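Local structure of Poly(A) RNA polymerase GLD2 (Rattus norvegicus, 6LBK) at residues 55-60 and 281-286; 204-209 and 285-290. The protein probably acts as a cytoplasmic poly(A) RNA polymerase, using ATP and a divalent metal to add AMP units to the 3' ends of selected mRNAs and microRNAs. The protein carries 1 engineered substitution. One frame throughout, in Å; residues are numbered along the deposited sequence.

Three helices meet at these two contacts, in the order 51-63, 200-213 and 283-297 along the chain. Interaction 1 packs the first against the third, and interaction 2 packs the second against the third, so helix 283-297 serves both, and their segments on it overlap at Asp285 and Leu286. The centres lie about 8 Å apart, and apolar atoms join them directly: Ile56 CD1 is 3.9 Å from Leu287 CD2, and Leu59 CD2 is 3.8 Å from Val206 CG2. The three helices therefore share one apolar core in the helical part of the polymerase, away from the aspartates that probably hold catalytic magnesium. This core ties the first helix of this fragment, which holds the catalytic and PAP-associated regions, to helices far along the chain.

Interaction 1 of 2, residues 55-60 and 281-286; sequences QILELF and SSLGDL
Gly284, which Ile56 touches, sits in the first turn of helix 283-297, and its backbone N is hydrogen-bonded to the hydroxyl OG of Ser53 on helix 51-63. That first turn packs on helix 51-63 within the helical domain of this Cid1-like nucleotidyltransferase, with 281-286 at the start of the PAP-associated region. Ser282 holds the N-cap position without a side-chain capping bond, and Ser53 supplies a hydroxyl from outside the helix. The rest of the contact is apolar, and all four touching residues are buried. Leu283 carries it: its CG stands anti to its own carbonyl carbon (chi1 -78°), and the extended side chain brings CD1 to helix 51-63. There CD1 lies 3.6 Å from Ile56 CG2 and also 3.6 Å from Leu57 CG, so a single methyl fits between two successive residues. The Leu57 side chain crosses that of Leu283 at about a right angle. Pro202 also touches Leu283, bringing a third helix, 200-213, against the same leucine. Ile56 reaches back with its longer branch: while CG2 meets the leucine methyl, the tip CD1 passes Leu283 CB at 4.1 Å and rests against the helix backbone, 3.7 Å from Leu283 O.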
loop_
_atom_site.group_PDB
_atom_site.type_symbol
_atom_site.label_atom_id
_atom_site.label_comp_id
_atom_site.label_asym_id
_atom_site.label_seq_id
_atom_site.Cartn_x
_atom_site.Cartn_y
_atom_site.Cartn_z
ATOM N N GLN A 55 -2.107 -12.758 -18.749
ATOM C CA GLN A 55 -3.217 -12.685 -17.800
ATOM C C GLN A 55 -2.948 -11.654 -16.715
ATOM O O GLN A 55 -3.883 -11.007 -16.238
ATOM C CB GLN A 55 -3.477 -14.051 -17.162
ATOM C CG GLN A 55 -4.195 -15.023 -18.056
ATOM C CD GLN A 55 -4.191 -16.394 -17.470
ATOM O OE1 GLN A 55 -3.204 -16.805 -16.864
ATOM N NE2 GLN A 55 -5.289 -17.122 -17.640
ATOM N N ILE A 56 -1.680 -11.475 -16.339
ATOM C CA ILE A 56 -1.333 -10.484 -15.324
ATOM C C ILE A 56 -1.540 -9.079 -15.876
ATOM O O ILE A 56 -2.059 -8.197 -15.185
ATOM C CB ILE A 56 0.118 -10.672 -14.852
ATOM C CG1 ILE A 56 0.282 -11.985 -14.080
ATOM C CG2 ILE A 56 0.563 -9.420 -14.035
ATOM C CD1 ILE A 56 1.699 -12.289 -13.679
ATOM N N LEU A 57 -1.148 -8.855 -17.137
ATOM C CA LEU A 57 -1.425 -7.563 -17.762
ATOM C C LEU A 57 -2.917 -7.346 -17.997
ATOM O O LEU A 57 -3.401 -6.218 -17.856
ATOM C CB LEU A 57 -0.657 -7.410 -19.067
ATOM C CG LEU A 57 0.786 -7.080 -18.746
ATOM C CD1 LEU A 57 1.605 -7.220 -19.989
ATOM C CD2 LEU A 57 0.862 -5.703 -18.233
ATOM N N GLU A 58 -3.653 -8.394 -18.392
ATOM C CA GLU A 58 -5.103 -8.280 -18.565
ATOM C C GLU A 58 -5.783 -7.872 -17.261
ATOM O O GLU A 58 -6.625 -6.962 -17.236
ATOM C CB GLU A 58 -5.677 -9.601 -19.091
ATOM C CG GLU A 58 -5.991 -9.619 -20.572
ATOM C CD GLU A 58 -6.268 -11.027 -21.116
ATOM O OE1 GLU A 58 -7.198 -11.699 -20.614
ATOM O OE2 GLU A 58 -5.576 -11.451 -22.073
ATOM N N LEU A 59 -5.418 -8.533 -16.160
ATOM C CA LEU A 59 -5.966 -8.173 -14.857
ATOM C C LEU A 59 -5.524 -6.769 -14.449
ATOM O O LEU A 59 -6.313 -5.993 -13.889
ATOM C CB LEU A 59 -5.528 -9.202 -13.810
ATOM C CG LEU A 59 -6.048 -9.005 -12.390
ATOM C CD1 LEU A 59 -7.492 -9.433 -12.318
ATOM C CD2 LEU A 59 -5.218 -9.787 -11.413
ATOM N N PHE A 60 -4.266 -6.426 -14.729
ATOM C CA PHE A 60 -3.772 -5.098 -14.411
ATOM C C PHE A 60 -4.593 -4.032 -15.117
ATOM O O PHE A 60 -5.083 -3.090 -14.488
ATOM C CB PHE A 60 -2.298 -4.987 -14.792
ATOM C CG PHE A 60 -1.759 -3.610 -14.630
ATOM C CD1 PHE A 60 -1.926 -2.927 -13.418
ATOM C CD2 PHE A 60 -1.088 -2.993 -15.669
ATOM C CE1 PHE A 60 -1.456 -1.633 -13.253
ATOM C CE2 PHE A 60 -0.593 -1.709 -15.516
ATOM C CZ PHE A 60 -0.779 -1.020 -14.297
ATOM N N SER A 281 13.569 -10.854 -16.289
ATOM C CA SER A 281 12.458 -11.716 -15.884
ATOM C C SER A 281 11.122 -11.094 -16.281
ATOM O O SER A 281 10.855 -9.929 -15.969
ATOM C CB SER A 281 12.472 -11.938 -14.363
ATOM O OG SER A 281 13.734 -12.340 -13.859
ATOM N N SER A 282 10.270 -11.874 -16.950
ATOM C CA SER A 282 8.929 -11.410 -17.298
ATOM C C SER A 282 8.020 -11.410 -16.068
ATOM O O SER A 282 8.419 -11.807 -14.970
ATOM C CB SER A 282 8.348 -12.239 -18.433
ATOM O OG SER A 282 8.193 -13.570 -18.036
ATOM N N LEU A 283 6.782 -10.922 -16.256
ATOM C CA LEU A 283 5.841 -10.773 -15.138
ATOM C C LEU A 283 5.499 -12.114 -14.491
ATOM O O LEU A 283 5.349 -12.198 -13.265
ATOM C CB LEU A 283 4.547 -10.097 -15.603
ATOM C CG LEU A 283 4.536 -8.570 -15.815
ATOM C CD1 LEU A 283 3.131 -8.152 -16.283
ATOM C CD2 LEU A 283 5.002 -7.777 -14.598
ATOM N N GLY A 284 5.343 -13.171 -15.299
ATOM C CA GLY A 284 5.021 -14.481 -14.742
ATOM C C GLY A 284 6.199 -15.115 -14.026
ATOM O O GLY A 284 6.034 -15.705 -12.951
ATOM N N ASP A 285 7.410 -14.954 -14.583
ATOM C CA ASP A 285 8.635 -15.347 -13.885
ATOM C C ASP A 285 8.756 -14.636 -12.542
ATOM O O ASP A 285 9.074 -15.262 -11.523
ATOM C CB ASP A 285 9.871 -15.055 -14.753
ATOM C CG ASP A 285 10.043 -16.049 -15.934
ATOM O OD1 ASP A 285 9.510 -17.185 -15.873
ATOM O OD2 ASP A 285 10.729 -15.684 -16.927
ATOM N N LEU A 286 8.451 -13.336 -12.510
ATOM C CA LEU A 286 8.591 -12.569 -11.271
ATOM C C LEU A 286 7.509 -12.907 -10.256
ATOM O O LEU A 286 7.787 -12.958 -9.059
ATOM C CB LEU A 286 8.590 -11.079 -11.579
ATOM C CG LEU A 286 9.866 -10.632 -12.274
ATOM C CD1 LEU A 286 9.606 -9.294 -12.965
ATOM C CD2 LEU A 286 10.998 -10.541 -11.255
#

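Interaction 2 of 2, residues 204-209 and 285-290; sequences VLVIKK and DLLLGF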
loop_
_atom_site.group_PDB
_atom_site.type_symbol
_atom_site.label_atom_id
_atom_site.label_comp_id
_atom_site.label_asym_id
_atom_site.label_seq_id
_atom_site.Cartn_x
_atom_site.Cartn_y
_atom_site.Cartn_z
ATOM N N VAL A 204 2.478 -5.675 -8.360
ATOM C CA VAL A 204 1.877 -5.308 -7.090
ATOM C C VAL A 204 0.370 -5.527 -7.132
ATOM O O VAL A 204 -0.227 -6.008 -6.161
ATOM C CB VAL A 204 2.254 -3.861 -6.731
ATOM C CG1 VAL A 204 1.247 -3.263 -5.760
ATOM C CG2 VAL A 204 3.701 -3.799 -6.155
ATOM N N LEU A 205 -0.267 -5.212 -8.260
ATOM C CA LEU A 205 -1.721 -5.315 -8.320
ATOM C C LEU A 205 -2.169 -6.776 -8.270
ATOM O O LEU A 205 -3.091 -7.129 -7.518
ATOM C CB LEU A 205 -2.252 -4.609 -9.574
ATOM C CG LEU A 205 -3.743 -4.434 -9.917
ATOM C CD1 LEU A 205 -4.567 -5.726 -10.042
ATOM C CD2 LEU A 205 -4.363 -3.488 -8.905
ATOM N N VAL A 206 -1.557 -7.638 -9.093
ATOM C CA VAL A 206 -1.960 -9.044 -9.066
ATOM C C VAL A 206 -1.697 -9.637 -7.691
ATOM O O VAL A 206 -2.469 -10.462 -7.196
ATOM C CB VAL A 206 -1.242 -9.848 -10.166
ATOM C CG1 VAL A 206 0.282 -9.955 -9.881
ATOM C CG2 VAL A 206 -1.861 -11.221 -10.278
ATOM N N ILE A 207 -0.634 -9.184 -7.032
ATOM C CA ILE A 207 -0.290 -9.690 -5.714
ATOM C C ILE A 207 -1.279 -9.201 -4.650
ATOM O O ILE A 207 -1.671 -9.965 -3.757
ATOM C CB ILE A 207 1.162 -9.294 -5.422
ATOM C CG1 ILE A 207 2.090 -10.176 -6.294
ATOM C CG2 ILE A 207 1.457 -9.412 -3.972
ATOM C CD1 ILE A 207 3.582 -9.878 -6.155
ATOM N N LYS A 208 -1.726 -7.942 -4.736
ATOM C CA LYS A 208 -2.788 -7.460 -3.848
ATOM C C LYS A 208 -4.069 -8.269 -4.040
ATOM O O LYS A 208 -4.688 -8.711 -3.066
ATOM C CB LYS A 208 -3.071 -5.978 -4.111
ATOM C CG LYS A 208 -2.278 -4.975 -3.302
ATOM C CD LYS A 208 -2.728 -3.597 -3.717
ATOM C CE LYS A 208 -2.093 -2.503 -2.907
ATOM N NZ LYS A 208 -2.981 -1.303 -2.846
ATOM N N LYS A 209 -4.498 -8.457 -5.294
ATOM C CA LYS A 209 -5.703 -9.254 -5.529
ATOM C C LYS A 209 -5.516 -10.669 -5.004
ATOM O O LYS A 209 -6.428 -11.245 -4.403
ATOM C CB LYS A 209 -6.076 -9.282 -7.017
ATOM C CG LYS A 209 -6.487 -7.921 -7.621
ATOM C CD LYS A 209 -7.704 -7.343 -6.889
ATOM C CE LYS A 209 -8.159 -6.013 -7.464
ATOM N NZ LYS A 209 -9.223 -5.376 -6.619
ATOM N N ASP A 285 7.410 -14.954 -14.583
ATOM C CA ASP A 285 8.635 -15.347 -13.885
ATOM C C ASP A 285 8.756 -14.636 -12.542
ATOM O O ASP A 285 9.074 -15.262 -11.523
ATOM C CB ASP A 285 9.871 -15.055 -14.753
ATOM C CG ASP A 285 10.043 -16.049 -15.934
ATOM O OD1 ASP A 285 9.510 -17.185 -15.873
ATOM O OD2 ASP A 285 10.729 -15.684 -16.927
ATOM N N LEU A 286 8.451 -13.336 -12.510
ATOM C CA LEU A 286 8.591 -12.569 -11.271
ATOM C C LEU A 286 7.509 -12.907 -10.256
ATOM O O LEU A 286 7.787 -12.958 -9.059
ATOM C CB LEU A 286 8.590 -11.079 -11.579
ATOM C CG LEU A 286 9.866 -10.632 -12.274
ATOM C CD1 LEU A 286 9.606 -9.294 -12.965
ATOM C CD2 LEU A 286 10.998 -10.541 -11.255
ATOM N N LEU A 287 6.274 -13.138 -10.692
ATOM C CA LEU A 287 5.243 -13.531 -9.731
ATOM C C LEU A 287 5.558 -14.900 -9.124
ATOM O O LEU A 287 5.388 -15.106 -7.909
ATOM C CB LEU A 287 3.858 -13.513 -10.382
ATOM C CG LEU A 287 2.679 -14.070 -9.551
ATOM C CD1 LEU A 287 2.403 -13.301 -8.284
ATOM C CD2 LEU A 287 1.385 -14.314 -10.394
ATOM N N LEU A 288 6.008 -15.859 -9.951
ATOM C CA LEU A 288 6.464 -17.135 -9.404
ATOM C C LEU A 288 7.599 -16.921 -8.406
ATOM O O LEU A 288 7.555 -17.448 -7.287
ATOM C CB LEU A 288 6.895 -18.078 -10.532
ATOM C CG LEU A 288 6.020 -19.299 -10.791
ATOM C CD1 LEU A 288 6.694 -20.239 -11.773
ATOM C CD2 LEU A 288 5.734 -20.008 -9.509
ATOM N N GLY A 289 8.605 -16.114 -8.779
ATOM C CA GLY A 289 9.729 -15.890 -7.882
ATOM C C GLY A 289 9.320 -15.211 -6.586
ATOM O O GLY A 289 9.857 -15.501 -5.519
ATOM N N PHE A 290 8.365 -14.291 -6.654
ATOM C CA PHE A 290 7.937 -13.618 -5.434
ATOM C C PHE A 290 7.236 -14.591 -4.500
ATOM O O PHE A 290 7.421 -14.522 -3.285
ATOM C CB PHE A 290 7.048 -12.415 -5.757
ATOM C CG PHE A 290 6.268 -11.919 -4.586
ATOM C CD1 PHE A 290 6.805 -10.996 -3.717
ATOM C CD2 PHE A 290 4.988 -12.398 -4.348
ATOM C CE1 PHE A 290 6.069 -10.547 -2.650
ATOM C CE2 PHE A 290 4.256 -11.969 -3.289
ATOM C CZ PHE A 290 4.793 -11.028 -2.436
#
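The aromatic part of the contact pairs Ile207 with Phe290. Ile207 CD1 lies over one face of the Phe290 ring, 3.7 Å from its centroid and 22° off the ring normal, which meets the geometry of a CH-pi interaction. The methyl is displaced toward the rim, as its closest approach shows: CD1 is 3.4 Å from Phe290 CD2. The other branch of the isoleucine also reaches the ring, with Ile207 CG2 3.9 Å from Phe290 CE2. Phe290 turns to this position with CG anti to the backbone N (chi1 164°), its side chain coming from the direction opposite to that of Ile207. With an alanine here, Ile207 CD1 would lose the ring face it rests on, and a gap would probably open between the two helices.

The aliphatic part centres on Leu287, one turn earlier. Its CD1 packs 3.7 Å from Ile207 CG1, the two side chains sliding past each other in opposite directions, and lies 4.3 Å from Val206 CG1 in a looser contact. Ile207 thus meets residues i and i+3 of the opposing helix.

The segment axes approach to 11.1 Å and cross at -47°, a separation that the side chains span. The contact joins helix 200-213 to the helix that opens the PAP-associated region, inside the helical domain and away from the probable metal-binding aspartates. Helix 226-239 adds Val233 against Ile207 and Tyr236 against Phe290, while Leu361 of helix 344-363 packs on Leu287, so helices 51-63, 226-239 and 344-363 all pack around this crossing.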